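Local coordinates for protein carbonic anhydrase (Porphyridium purpureum, PDB 1DDZ) that probably catalyses the reversible hydration of carbon dioxide to hydrogencarbonate and a proton, as a zinc-dependent carbonic anhydrase of the beta class, at residues N42-W46 against Q337-L341; F58-A62 against V470-K474; F93-I98 against F347-I352. Residues are numbered along the deposited sequence.

Contact 1: N42-W46 against Q337-L341; sequences NNEAW and QIINL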
ATOM      1  N   ASN A  42      -9.258  29.690  18.327  1.00 22.95           N
ATOM      2  CA  ASN A  42     -10.370  28.799  18.625  1.00 19.33           C
ATOM      3  C   ASN A  42      -9.942  27.751  19.623  1.00 17.63           C
ATOM      4  O   ASN A  42     -10.678  27.430  20.543  1.00 17.56           O
ATOM      5  CB  ASN A  42     -10.908  28.173  17.342  1.00 22.35           C
ATOM      6  CG  ASN A  42     -11.816  29.119  16.592  1.00 26.04           C
ATOM      7  OD1 ASN A  42     -12.543  29.896  17.212  1.00 35.29           O
ATOM      8  ND2 ASN A  42     -11.777  29.079  15.270  1.00 29.18           N
ATOM      9  N   ASN A  43      -8.740  27.228  19.451  1.00 12.64           N
ATOM     10  CA  ASN A  43      -8.213  26.256  20.386  1.00 16.79           C
ATOM     11  C   ASN A  43      -8.118  26.873  21.782  1.00 21.10           C
ATOM     12  O   ASN A  43      -8.389  26.208  22.784  1.00 23.80           O
ATOM     13  CB  ASN A  43      -6.819  25.830  19.973  1.00 13.77           C
ATOM     14  CG  ASN A  43      -6.104  25.084  21.068  1.00 16.43           C
ATOM     15  OD1 ASN A  43      -5.088  25.535  21.581  1.00 17.96           O
ATOM     16  ND2 ASN A  43      -6.634  23.939  21.439  1.00 14.24           N
ATOM     17  N   GLU A  44      -7.722  28.142  21.840  1.00 20.48           N
ATOM     18  CA  GLU A  44      -7.585  28.834  23.103  1.00 22.84           C
ATOM     19  C   GLU A  44      -8.948  29.028  23.757  1.00 27.48           C
ATOM     20  O   GLU A  44      -9.129  28.727  24.942  1.00 30.82           O
ATOM     21  CB  GLU A  44      -6.879  30.168  22.889  1.00 24.67           C
ATOM     22  CG  GLU A  44      -6.562  30.926  24.176  1.00 29.50           C
ATOM     23  CD  GLU A  44      -5.661  30.160  25.140  1.00 29.02           C
ATOM     24  OE1 GLU A  44      -5.474  30.651  26.271  1.00 35.22           O
ATOM     25  OE2 GLU A  44      -5.139  29.081  24.787  1.00 31.09           O
ATOM     26  N   ALA A  45      -9.914  29.527  22.991  1.00 28.27           N
ATOM     27  CA  ALA A  45     -11.271  29.713  23.502  1.00 25.52           C
ATOM     28  C   ALA A  45     -11.763  28.400  24.145  1.00 26.71           C
ATOM     29  O   ALA A  45     -12.330  28.395  25.238  1.00 29.40           O
ATOM     30  CB  ALA A  45     -12.197  30.119  22.374  1.00 23.05           C
ATOM     31  N   TRP A  46     -11.492  27.289  23.471  1.00 27.33           N
ATOM     32  CA  TRP A  46     -11.877  25.968  23.942  1.00 23.96           C
ATOM     33  C   TRP A  46     -11.213  25.647  25.277  1.00 27.15           C
ATOM     34  O   TRP A  46     -11.890  25.232  26.219  1.00 29.36           O
ATOM     35  CB  TRP A  46     -11.502  24.915  22.898  1.00 18.59           C
ATOM     36  CG  TRP A  46     -11.575  23.512  23.400  1.00 14.30           C
ATOM     37  CD1 TRP A  46     -12.700  22.813  23.691  1.00 14.60           C
ATOM     38  CD2 TRP A  46     -10.472  22.630  23.655  1.00 15.19           C
ATOM     39  NE1 TRP A  46     -12.373  21.543  24.111  1.00 16.49           N
ATOM     40  CE2 TRP A  46     -11.010  21.403  24.095  1.00 16.33           C
ATOM     41  CE3 TRP A  46      -9.076  22.754  23.553  1.00 15.25           C
ATOM     42  CZ2 TRP A  46     -10.208  20.307  24.429  1.00 16.79           C
ATOM     43  CZ3 TRP A  46      -8.284  21.667  23.888  1.00 11.27           C
ATOM     44  CH2 TRP A  46      -8.849  20.462  24.320  1.00 13.74           C
ATOM     45  N   GLN A 337     -12.929  19.088  18.432  1.00 17.77           N
ATOM     46  CA  GLN A 337     -12.904  19.642  19.783  1.00 22.17           C
ATOM     47  C   GLN A 337     -11.738  20.584  20.043  1.00 21.91           C
ATOM     48  O   GLN A 337     -11.923  21.717  20.479  1.00 21.08           O
ATOM     49  CB  GLN A 337     -12.867  18.516  20.820  1.00 22.96           C
ATOM     50  CG  GLN A 337     -14.226  18.020  21.267  1.00 27.67           C
ATOM     51  CD  GLN A 337     -14.137  16.781  22.142  1.00 30.03           C
ATOM     52  OE1 GLN A 337     -14.723  15.754  21.827  1.00 36.51           O
ATOM     53  NE2 GLN A 337     -13.375  16.864  23.228  1.00 33.98           N
ATOM     54  N   ILE A 338     -10.536  20.121  19.717  1.00 22.96           N
ATOM     55  CA  ILE A 338      -9.343  20.903  19.964  1.00 19.51           C
ATOM     56  C   ILE A 338      -9.356  22.267  19.287  1.00 19.90           C
ATOM     57  O   ILE A 338      -8.811  23.223  19.829  1.00 18.82           O
ATOM     58  CB  ILE A 338      -8.057  20.076  19.700  1.00 20.33           C
ATOM     59  CG1 ILE A 338      -6.876  20.721  20.419  1.00 16.30           C
ATOM     60  CG2 ILE A 338      -7.807  19.910  18.207  1.00 17.20           C
ATOM     61  CD1 ILE A 338      -5.839  19.743  20.889  1.00 12.78           C
ATOM     62  N   ILE A 339     -10.040  22.379  18.153  1.00 20.10           N
ATOM     63  CA  ILE A 339     -10.129  23.655  17.467  1.00 17.48           C
ATOM     64  C   ILE A 339     -11.497  24.287  17.590  1.00 20.02           C
ATOM     65  O   ILE A 339     -11.871  25.142  16.790  1.00 21.45           O
ATOM     66  CB  ILE A 339      -9.685  23.595  15.996  1.00 17.10           C
ATOM     67  CG1 ILE A 339     -10.488  22.549  15.215  1.00 15.50           C
ATOM     68  CG2 ILE A 339      -8.185  23.364  15.932  1.00  9.71           C
ATOM     69  CD1 ILE A 339     -10.073  22.428  13.735  1.00 11.48           C
ATOM     70  N   ASN A 340     -12.249  23.844  18.589  1.00 20.85           N
ATOM     71  CA  ASN A 340     -13.554  24.423  18.891  1.00 26.42           C
ATOM     72  C   ASN A 340     -14.581  24.443  17.750  1.00 30.99           C
ATOM     73  O   ASN A 340     -15.232  25.470  17.516  1.00 32.59           O
ATOM     74  CB  ASN A 340     -13.326  25.856  19.382  1.00 26.95           C
ATOM     75  CG  ASN A 340     -14.277  26.260  20.487  1.00 31.07           C
ATOM     76  OD1 ASN A 340     -14.583  25.471  21.383  1.00 31.98           O
ATOM     77  ND2 ASN A 340     -14.699  27.523  20.466  1.00 33.33           N
ATOM     78  N   LEU A 341     -14.764  23.309  17.076  1.00 31.74           N
ATOM     79  CA  LEU A 341     -15.710  23.203  15.964  1.00 30.98           C
ATOM     80  C   LEU A 341     -16.653  22.049  16.196  1.00 30.97           C
ATOM     81  O   LEU A 341     -16.284  21.035  16.769  1.00 31.37           O
ATOM     82  CB  LEU A 341     -15.003  22.936  14.631  1.00 27.87           C
ATOM     83  CG  LEU A 341     -14.128  23.983  13.955  1.00 29.19           C
ATOM     84  CD1 LEU A 341     -13.735  23.464  12.582  1.00 27.67           C
ATOM     85  CD2 LEU A 341     -14.866  25.301  13.831  1.00 28.64           C
TER
HETATM   86  O   HOH W   1     -10.982  26.599  14.469  1.00 17.94           O

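Contact 2: F58-A62 against V470-K474; sequences FNRLA and VGDGK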
ATOM      1  N   PHE A  58      -7.675  19.303  31.856  1.00 23.96           N
ATOM      2  CA  PHE A  58      -6.482  18.784  31.203  1.00 22.74           C
ATOM      3  C   PHE A  58      -5.709  17.796  32.046  1.00 23.87           C
ATOM      4  O   PHE A  58      -5.151  16.842  31.517  1.00 25.17           O
ATOM      5  CB  PHE A  58      -5.616  19.927  30.672  1.00 18.99           C
ATOM      6  CG  PHE A  58      -6.291  20.703  29.577  1.00 15.46           C
ATOM      7  CD1 PHE A  58      -6.911  21.915  29.845  1.00 13.63           C
ATOM      8  CD2 PHE A  58      -6.391  20.173  28.298  1.00 12.93           C
ATOM      9  CE1 PHE A  58      -7.639  22.586  28.852  1.00 15.07           C
ATOM     10  CE2 PHE A  58      -7.110  20.834  27.307  1.00 15.30           C
ATOM     11  CZ  PHE A  58      -7.737  22.040  27.580  1.00 11.74           C
ATOM     12  N   ASN A  59      -5.762  17.956  33.368  1.00 27.08           N
ATOM     13  CA  ASN A  59      -5.067  17.033  34.274  1.00 26.06           C
ATOM     14  C   ASN A  59      -5.637  15.639  34.112  1.00 23.00           C
ATOM     15  O   ASN A  59      -4.906  14.658  34.099  1.00 21.50           O
ATOM     16  CB  ASN A  59      -5.210  17.478  35.734  1.00 28.99           C
ATOM     17  CG  ASN A  59      -4.414  18.746  36.044  1.00 31.05           C
ATOM     18  OD1 ASN A  59      -3.300  18.936  35.557  1.00 33.79           O
ATOM     19  ND2 ASN A  59      -4.983  19.612  36.861  1.00 29.75           N
ATOM     20  N   ARG A  60      -6.953  15.562  33.962  1.00 24.93           N
ATOM     21  CA  ARG A  60      -7.616  14.279  33.785  1.00 25.42           C
ATOM     22  C   ARG A  60      -7.274  13.747  32.389  1.00 26.70           C
ATOM     23  O   ARG A  60      -6.841  12.603  32.247  1.00 25.32           O
ATOM     24  CB  ARG A  60      -9.127  14.438  33.949  1.00 28.36           C
ATOM     25  CG  ARG A  60      -9.909  13.122  33.994  1.00 25.95           C
ATOM     26  CD  ARG A  60     -11.397  13.401  34.018  1.00 27.75           C
ATOM     27  NE  ARG A  60     -11.738  14.271  35.132  1.00 30.98           N
ATOM     28  CZ  ARG A  60     -12.265  15.484  35.011  1.00 32.29           C
ATOM     29  NH1 ARG A  60     -12.533  15.989  33.813  1.00 34.44           N
ATOM     30  NH2 ARG A  60     -12.479  16.212  36.098  1.00 36.18           N
ATOM     31  N   LEU A  61      -7.386  14.615  31.382  1.00 27.88           N
ATOM     32  CA  LEU A  61      -7.086  14.269  29.988  1.00 26.68           C
ATOM     33  C   LEU A  61      -5.686  13.692  29.881  1.00 26.37           C
ATOM     34  O   LEU A  61      -5.480  12.591  29.381  1.00 30.01           O
ATOM     35  CB  LEU A  61      -7.164  15.519  29.117  1.00 26.61           C
ATOM     36  CG  LEU A  61      -7.284  15.382  27.600  1.00 30.34           C
ATOM     37  CD1 LEU A  61      -8.728  15.048  27.217  1.00 29.46           C
ATOM     38  CD2 LEU A  61      -6.883  16.701  26.968  1.00 28.29           C
ATOM     39  N   ALA A  62      -4.724  14.425  30.413  1.00 25.22           N
ATOM     40  CA  ALA A  62      -3.339  14.010  30.374  1.00 28.08           C
ATOM     41  C   ALA A  62      -3.077  12.729  31.152  1.00 31.48           C
ATOM     42  O   ALA A  62      -2.052  12.076  30.942  1.00 36.86           O
ATOM     43  CB  ALA A  62      -2.431  15.135  30.883  1.00 25.61           C
ATOM     44  N   VAL A 470      -0.977  17.093  25.796  1.00 18.99           N
ATOM     45  CA  VAL A 470      -2.296  16.831  26.378  1.00 19.26           C
ATOM     46  C   VAL A 470      -2.460  17.479  27.767  1.00 18.16           C
ATOM     47  O   VAL A 470      -3.558  17.780  28.203  1.00 16.16           O
ATOM     48  CB  VAL A 470      -2.575  15.297  26.391  1.00 20.43           C
ATOM     49  CG1 VAL A 470      -1.667  14.593  27.386  1.00 19.69           C
ATOM     50  CG2 VAL A 470      -4.033  15.005  26.617  1.00 22.09           C
ATOM     51  N   GLY A 471      -1.336  17.779  28.404  1.00 21.53           N
ATOM     52  CA  GLY A 471      -1.343  18.409  29.709  1.00 23.89           C
ATOM     53  C   GLY A 471      -1.941  19.798  29.697  1.00 24.22           C
ATOM     54  O   GLY A 471      -2.358  20.286  30.749  1.00 26.77           O
ATOM     55  N   ASP A 472      -1.939  20.452  28.533  1.00 22.92           N
ATOM     56  CA  ASP A 472      -2.528  21.792  28.396  1.00 21.37           C
ATOM     57  C   ASP A 472      -3.437  21.971  27.182  1.00 19.72           C
ATOM     58  O   ASP A 472      -4.097  22.978  27.074  1.00 22.31           O
ATOM     59  CB  ASP A 472      -1.467  22.903  28.408  1.00 22.73           C
ATOM     60  CG  ASP A 472      -0.438  22.775  27.268  1.00 32.16           C
ATOM     61  OD1 ASP A 472       0.685  23.295  27.430  1.00 31.04           O
ATOM     62  OD2 ASP A 472      -0.727  22.159  26.217  1.00 35.03           O
ATOM     63  N   GLY A 473      -3.423  21.027  26.247  1.00 17.04           N
ATOM     64  CA  GLY A 473      -4.276  21.124  25.073  1.00 16.27           C
ATOM     65  C   GLY A 473      -4.086  22.368  24.231  1.00 15.13           C
ATOM     66  O   GLY A 473      -4.957  22.749  23.465  1.00 21.14           O
ATOM     67  N   LYS A 474      -2.933  22.991  24.348  1.00 16.82           N
ATOM     68  CA  LYS A 474      -2.647  24.206  23.609  1.00 16.41           C
ATOM     69  C   LYS A 474      -1.929  23.835  22.319  1.00 14.98           C
ATOM     70  O   LYS A 474      -0.925  23.140  22.345  1.00 15.31           O
ATOM     71  CB  LYS A 474      -1.757  25.136  24.456  1.00 17.66           C
ATOM     72  CG  LYS A 474      -1.461  26.473  23.807  1.00 20.23           C
ATOM     73  CD  LYS A 474      -0.190  27.095  24.373  1.00 27.00           C
ATOM     74  CE  LYS A 474      -0.317  27.409  25.854  1.00 29.97           C
ATOM     75  NZ  LYS A 474      -1.358  28.445  26.104  1.00 38.09           N
TER

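Contact 3: F93-I98 against F347-I352; sequences FVHRNI and FVHRNI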
ATOM      1  N   PHE A  93      -8.455   4.004  20.616  1.00 12.52           N
ATOM      2  CA  PHE A  93      -7.372   4.172  19.639  1.00 12.38           C
ATOM      3  C   PHE A  93      -8.069   4.231  18.268  1.00 14.52           C
ATOM      4  O   PHE A  93      -8.690   3.259  17.849  1.00 12.79           O
ATOM      5  CB  PHE A  93      -6.460   2.961  19.715  1.00 14.03           C
ATOM      6  CG  PHE A  93      -5.108   3.179  19.132  1.00 14.92           C
ATOM      7  CD1 PHE A  93      -4.247   4.122  19.678  1.00  9.93           C
ATOM      8  CD2 PHE A  93      -4.673   2.412  18.050  1.00 15.53           C
ATOM      9  CE1 PHE A  93      -2.982   4.289  19.154  1.00 13.70           C
ATOM     10  CE2 PHE A  93      -3.403   2.582  17.527  1.00 14.02           C
ATOM     11  CZ  PHE A  93      -2.561   3.516  18.078  1.00 13.66           C
ATOM     12  N   VAL A  94      -7.930   5.344  17.558  1.00 14.86           N
ATOM     13  CA  VAL A  94      -8.644   5.549  16.301  1.00 14.22           C
ATOM     14  C   VAL A  94      -7.859   5.571  15.000  1.00 16.01           C
ATOM     15  O   VAL A  94      -6.797   6.185  14.905  1.00 15.66           O
ATOM     16  CB  VAL A  94      -9.453   6.875  16.355  1.00 12.40           C
ATOM     17  CG1 VAL A  94     -10.258   7.058  15.106  1.00 13.74           C
ATOM     18  CG2 VAL A  94     -10.368   6.913  17.569  1.00 14.20           C
ATOM     19  N   HIS A  95      -8.406   4.893  13.995  1.00 14.57           N
ATOM     20  CA  HIS A  95      -7.831   4.882  12.653  1.00 13.31           C
ATOM     21  C   HIS A  95      -8.998   5.344  11.781  1.00 14.44           C
ATOM     22  O   HIS A  95     -10.142   4.928  12.000  1.00 12.31           O
ATOM     23  CB  HIS A  95      -7.389   3.476  12.242  1.00 11.77           C
ATOM     24  CG  HIS A  95      -6.824   3.389  10.853  1.00 12.78           C
ATOM     25  ND1 HIS A  95      -5.931   4.311  10.348  1.00 14.96           N
ATOM     26  CD2 HIS A  95      -6.985   2.456   9.881  1.00 13.91           C
ATOM     27  CE1 HIS A  95      -5.560   3.945   9.132  1.00 11.45           C
ATOM     28  NE2 HIS A  95      -6.185   2.823   8.826  1.00  8.87           N
ATOM     29  N   ARG A  96      -8.740   6.286  10.883  1.00 12.87           N
ATOM     30  CA  ARG A  96      -9.778   6.778   9.985  1.00 12.01           C
ATOM     31  C   ARG A  96      -9.253   6.893   8.581  1.00 10.53           C
ATOM     32  O   ARG A  96      -8.139   7.385   8.358  1.00  8.16           O
ATOM     33  CB  ARG A  96     -10.316   8.132  10.418  1.00  9.50           C
ATOM     34  CG  ARG A  96     -11.054   8.077  11.697  1.00  8.53           C
ATOM     35  CD  ARG A  96     -11.792   9.339  11.927  1.00  9.30           C
ATOM     36  NE  ARG A  96     -12.476   9.289  13.212  1.00 17.61           N
ATOM     37  CZ  ARG A  96     -13.592   8.610  13.463  1.00 17.93           C
ATOM     38  NH1 ARG A  96     -14.187   7.915  12.506  1.00 21.82           N
ATOM     39  NH2 ARG A  96     -14.077   8.581  14.697  1.00 14.47           N
ATOM     40  N   ASN A  97     -10.056   6.412   7.640  1.00 10.50           N
ATOM     41  CA  ASN A  97      -9.704   6.463   6.233  1.00  9.55           C
ATOM     42  C   ASN A  97     -10.999   6.560   5.443  1.00  7.97           C
ATOM     43  O   ASN A  97     -12.077   6.661   6.039  1.00  7.00           O
ATOM     44  CB  ASN A  97      -8.871   5.236   5.834  1.00  8.88           C
ATOM     45  CG  ASN A  97      -9.660   3.942   5.900  1.00  7.66           C
ATOM     46  OD1 ASN A  97     -10.895   3.955   5.874  1.00 11.58           O
ATOM     47  ND2 ASN A  97      -8.960   2.826   6.000  1.00  7.00           N
ATOM     48  N   ILE A  98     -10.895   6.599   4.120  1.00 11.11           N
ATOM     49  CA  ILE A  98     -12.073   6.694   3.265  1.00 10.26           C
ATOM     50  C   ILE A  98     -12.875   5.394   3.314  1.00  8.25           C
ATOM     51  O   ILE A  98     -12.373   4.320   2.951  1.00 11.30           O
ATOM     52  CB  ILE A  98     -11.685   7.009   1.782  1.00 12.31           C
ATOM     53  CG1 ILE A  98     -11.076   8.413   1.670  1.00  7.00           C
ATOM     54  CG2 ILE A  98     -12.925   6.882   0.861  1.00  8.74           C
ATOM     55  CD1 ILE A  98     -12.037   9.529   2.042  1.00  7.00           C
ATOM     56  N   PHE A 347     -12.801  16.910   8.436  1.00 15.93           N
ATOM     57  CA  PHE A 347     -12.574  15.625   7.772  1.00 13.68           C
ATOM     58  C   PHE A 347     -11.305  15.123   8.440  1.00 12.35           C
ATOM     59  O   PHE A 347     -10.313  15.839   8.452  1.00 19.38           O
ATOM     60  CB  PHE A 347     -12.326  15.905   6.284  1.00 17.14           C
ATOM     61  CG  PHE A 347     -12.575  14.737   5.376  1.00 19.70           C
ATOM     62  CD1 PHE A 347     -13.853  14.215   5.226  1.00 18.86           C
ATOM     63  CD2 PHE A 347     -11.524  14.176   4.643  1.00 20.77           C
ATOM     64  CE1 PHE A 347     -14.081  13.146   4.350  1.00 21.00           C
ATOM     65  CE2 PHE A 347     -11.739  13.105   3.763  1.00 21.76           C
ATOM     66  CZ  PHE A 347     -13.023  12.590   3.618  1.00 21.59           C
ATOM     67  N   VAL A 348     -11.289  13.891   8.941  1.00 13.16           N
ATOM     68  CA  VAL A 348     -10.134  13.375   9.671  1.00  7.00           C
ATOM     69  C   VAL A 348      -9.463  12.097   9.194  1.00 11.87           C
ATOM     70  O   VAL A 348     -10.122  11.109   8.874  1.00 14.27           O
ATOM     71  CB  VAL A 348     -10.501  13.152  11.168  1.00 10.46           C
ATOM     72  CG1 VAL A 348      -9.288  12.689  11.962  1.00  7.51           C
ATOM     73  CG2 VAL A 348     -11.050  14.407  11.784  1.00  7.61           C
ATOM     74  N   HIS A 349      -8.130  12.104   9.214  1.00  9.11           N
ATOM     75  CA  HIS A 349      -7.338  10.937   8.847  1.00  8.83           C
ATOM     76  C   HIS A 349      -6.423  10.680  10.049  1.00  9.50           C
ATOM     77  O   HIS A 349      -5.824  11.603  10.573  1.00 11.98           O
ATOM     78  CB  HIS A 349      -6.503  11.209   7.589  1.00  7.00           C
ATOM     79  CG  HIS A 349      -5.629  10.059   7.175  1.00  7.00           C
ATOM     80  ND1 HIS A 349      -6.068   8.749   7.170  1.00  7.01           N
ATOM     81  CD2 HIS A 349      -4.341  10.021   6.763  1.00  7.00           C
ATOM     82  CE1 HIS A 349      -5.085   7.960   6.779  1.00  7.00           C
ATOM     83  NE2 HIS A 349      -4.025   8.706   6.526  1.00  7.00           N
ATOM     84  N   ARG A 350      -6.378   9.449  10.535  1.00 10.80           N
ATOM     85  CA  ARG A 350      -5.521   9.117  11.658  1.00  7.00           C
ATOM     86  C   ARG A 350      -4.787   7.850  11.419  1.00  9.76           C
ATOM     87  O   ARG A 350      -5.375   6.852  10.995  1.00 10.35           O
ATOM     88  CB  ARG A 350      -6.312   8.937  12.935  1.00  7.00           C
ATOM     89  CG  ARG A 350      -6.840  10.198  13.483  1.00  7.00           C
ATOM     90  CD  ARG A 350      -7.429   9.984  14.839  1.00 10.94           C
ATOM     91  NE  ARG A 350      -7.972  11.239  15.336  1.00 22.26           N
ATOM     92  CZ  ARG A 350      -7.230  12.258  15.764  1.00 21.95           C
ATOM     93  NH1 ARG A 350      -5.904  12.164  15.770  1.00 24.18           N
ATOM     94  NH2 ARG A 350      -7.817  13.376  16.158  1.00 18.09           N
ATOM     95  N   ASN A 351      -3.492   7.884  11.706  1.00 10.76           N
ATOM     96  CA  ASN A 351      -2.640   6.721  11.572  1.00  9.76           C
ATOM     97  C   ASN A 351      -1.568   6.817  12.675  1.00 10.00           C
ATOM     98  O   ASN A 351      -1.591   7.734  13.487  1.00 10.67           O
ATOM     99  CB  ASN A 351      -2.031   6.615  10.157  1.00  7.59           C
ATOM    100  CG  ASN A 351      -1.114   7.776   9.816  1.00 10.46           C
ATOM    101  OD1 ASN A 351      -0.523   8.400  10.697  1.00 16.73           O
ATOM    102  ND2 ASN A 351      -0.993   8.074   8.546  1.00  9.93           N
ATOM    103  N   ILE A 352      -0.682   5.840  12.737  1.00  7.49           N
ATOM    104  CA  ILE A 352       0.357   5.819  13.742  1.00 12.60           C
ATOM    105  C   ILE A 352       1.395   6.865  13.459  1.00 15.00           C
ATOM    106  O   ILE A 352       2.106   6.781  12.443  1.00 15.02           O
ATOM    107  CB  ILE A 352       1.079   4.447  13.806  1.00 10.46           C
ATOM    108  CG1 ILE A 352       0.122   3.387  14.315  1.00 10.75           C
ATOM    109  CG2 ILE A 352       2.250   4.505  14.801  1.00 17.37           C
ATOM    110  CD1 ILE A 352      -0.506   3.753  15.635  1.00 20.58           C
TER

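Contact 1: N42-W46 against Q337-L341
A Schellman motif ends helix 335-338, and helix 38-53 packs against this turn. Asn340, with positive phi, is the C-prime residue. Asn340 N bonds to Gln337 O at 2.9 Å, and Leu341 N bonds back to Asn336 O. Asn43 reaches the turn with its amide. Asn43 ND2 donates to Ile338 O at 2.8 Å, a nearly straight bond at 166°. Asn43 CA also lies 3.1 Å from Ile338 O in a CA-H...O contact. The same side chain bonds to Gly473 O and Leu475 N, so it ties helix 38-53 to the end of helix 335-338 and to the loop between strands 462-468 and 476-481. The chain holds two carbonic anhydrase repeats. Helix 38-53 comes from the first half of the chain but covers part of the second repeat. Trp46 lies flat on the helix end. Ile338 CA sits 4.1 Å from the centroid of its six-membered ring, 12° off the normal, a CH-pi contact. Gln337 O approaches the same face, 3.4 Å from Trp46 CG. Asn340 CB packs 3.3 Å from Asn42 O, and Asn340 OD1 lies 3.5 Å from Trp46 CB. One water links the segments: it accepts from Asn42 ND2 at 2.7 Å and donates to Ile339 O at 2.9 Å. Behind the turn, Ile338 and Ile339 pack on Trp325 of strand 323-328. The Ile338 side chain is about 8 Å from that of the zinc ligand His384.

Contact 2: F58-A62 against V470-K474
Phe58 points toward the loop and buries more surface than any other residue of 58-62. Its CB is 3.3 Å from Gly471 O, its CD2 is 3.7 Å from Val470 O at the ring edge, and a ring face covers the backbone of Asp472, with CD2 3.6 Å from Asp472 C. Phe58 CE2 lies 3.6 Å from Gly473 CA. A side chain there would clash with the ring, and Gly473 also has positive phi. This loop joins antiparallel strands 462-468 and 476-481 of the second repeat. An Asx turn shapes it: Asp472 OD2 accepts from Lys474 N at 3.0 Å. Further along the helix, Leu61 CD2 presses on Val470 CG2 at 3.3 Å. Ala62 then closes on the loop, with CB 3.6 Å from both Val470 CG1 and Gly471 CA. Leu61 and Val470 both touch Arg332, and the Val470 side chain is about 6 Å from that of the zinc ligand His384.

Contact 3: F93-I98 against F347-I352
Two histidines make the strongest bonds here. His95 ND1 donates to Arg350 O at 2.7 Å, and His349 ND1 donates to Arg96 O, also at 2.7 Å. Each of these carbonyls takes a second, weak bond from the backbone. Arg96 N lies 3.4 Å from Arg350 O, and Arg350 N lies 3.5 Å from Arg96 O. Arg96 and Arg350 thus form a single antiparallel bridge of the hydrogen-bonded type. The strands cross at 122° and separate on leaving it, so the histidine bonds supply much of the polar link. Both segments read FVHRNI, and the contacts repeat across an approximate twofold axis. Each strand is an edge strand of its own five-stranded sheet within the chain. The bridge therefore joins the two carbonic anhydrase repeats edge to edge, in the manner of the subunit pair of beta-class enzymes. Next to the bridge, the arginine stems lie along valines: Arg96 CD is 4.1 Å from Val348 CB, and Arg350 CD is 4.0 Å from Val94 CB. Arg96 NH1 goes on to bond Cys74 O, the carbonyl of a zinc ligand. At the ends, Phe93 CZ meets Ile352 CD1 at 3.2 Å, and Phe347 CZ meets Ile98 CD1 at 3.6 Å; both isoleucines approach a ring edge. Phe93 also touches Asp330, and Phe347 touches Asp76. Each phenylalanine thus borders a zinc ligand of the opposite repeat.

In the fold
All three contacts join the first half of the chain to the second. The centre of contact 3 is about 2 Å from that of the chain, where edge strands 92-97 and 346-351 meet. Contacts 1 and 2 sit at the periphery, their centres about 13 Å apart and about 20 and 21 Å from that of contact 3. They touch through Asn43 with Gly473 and through Trp46 with Phe58. Their helices, 38-53 and 57-62, are consecutive. Along the chain, contact 1 interleaves with both others, and contact 3 is nested inside contact 2. Here the first half meets the second at a central strand pair and at a peripheral patch of two helices.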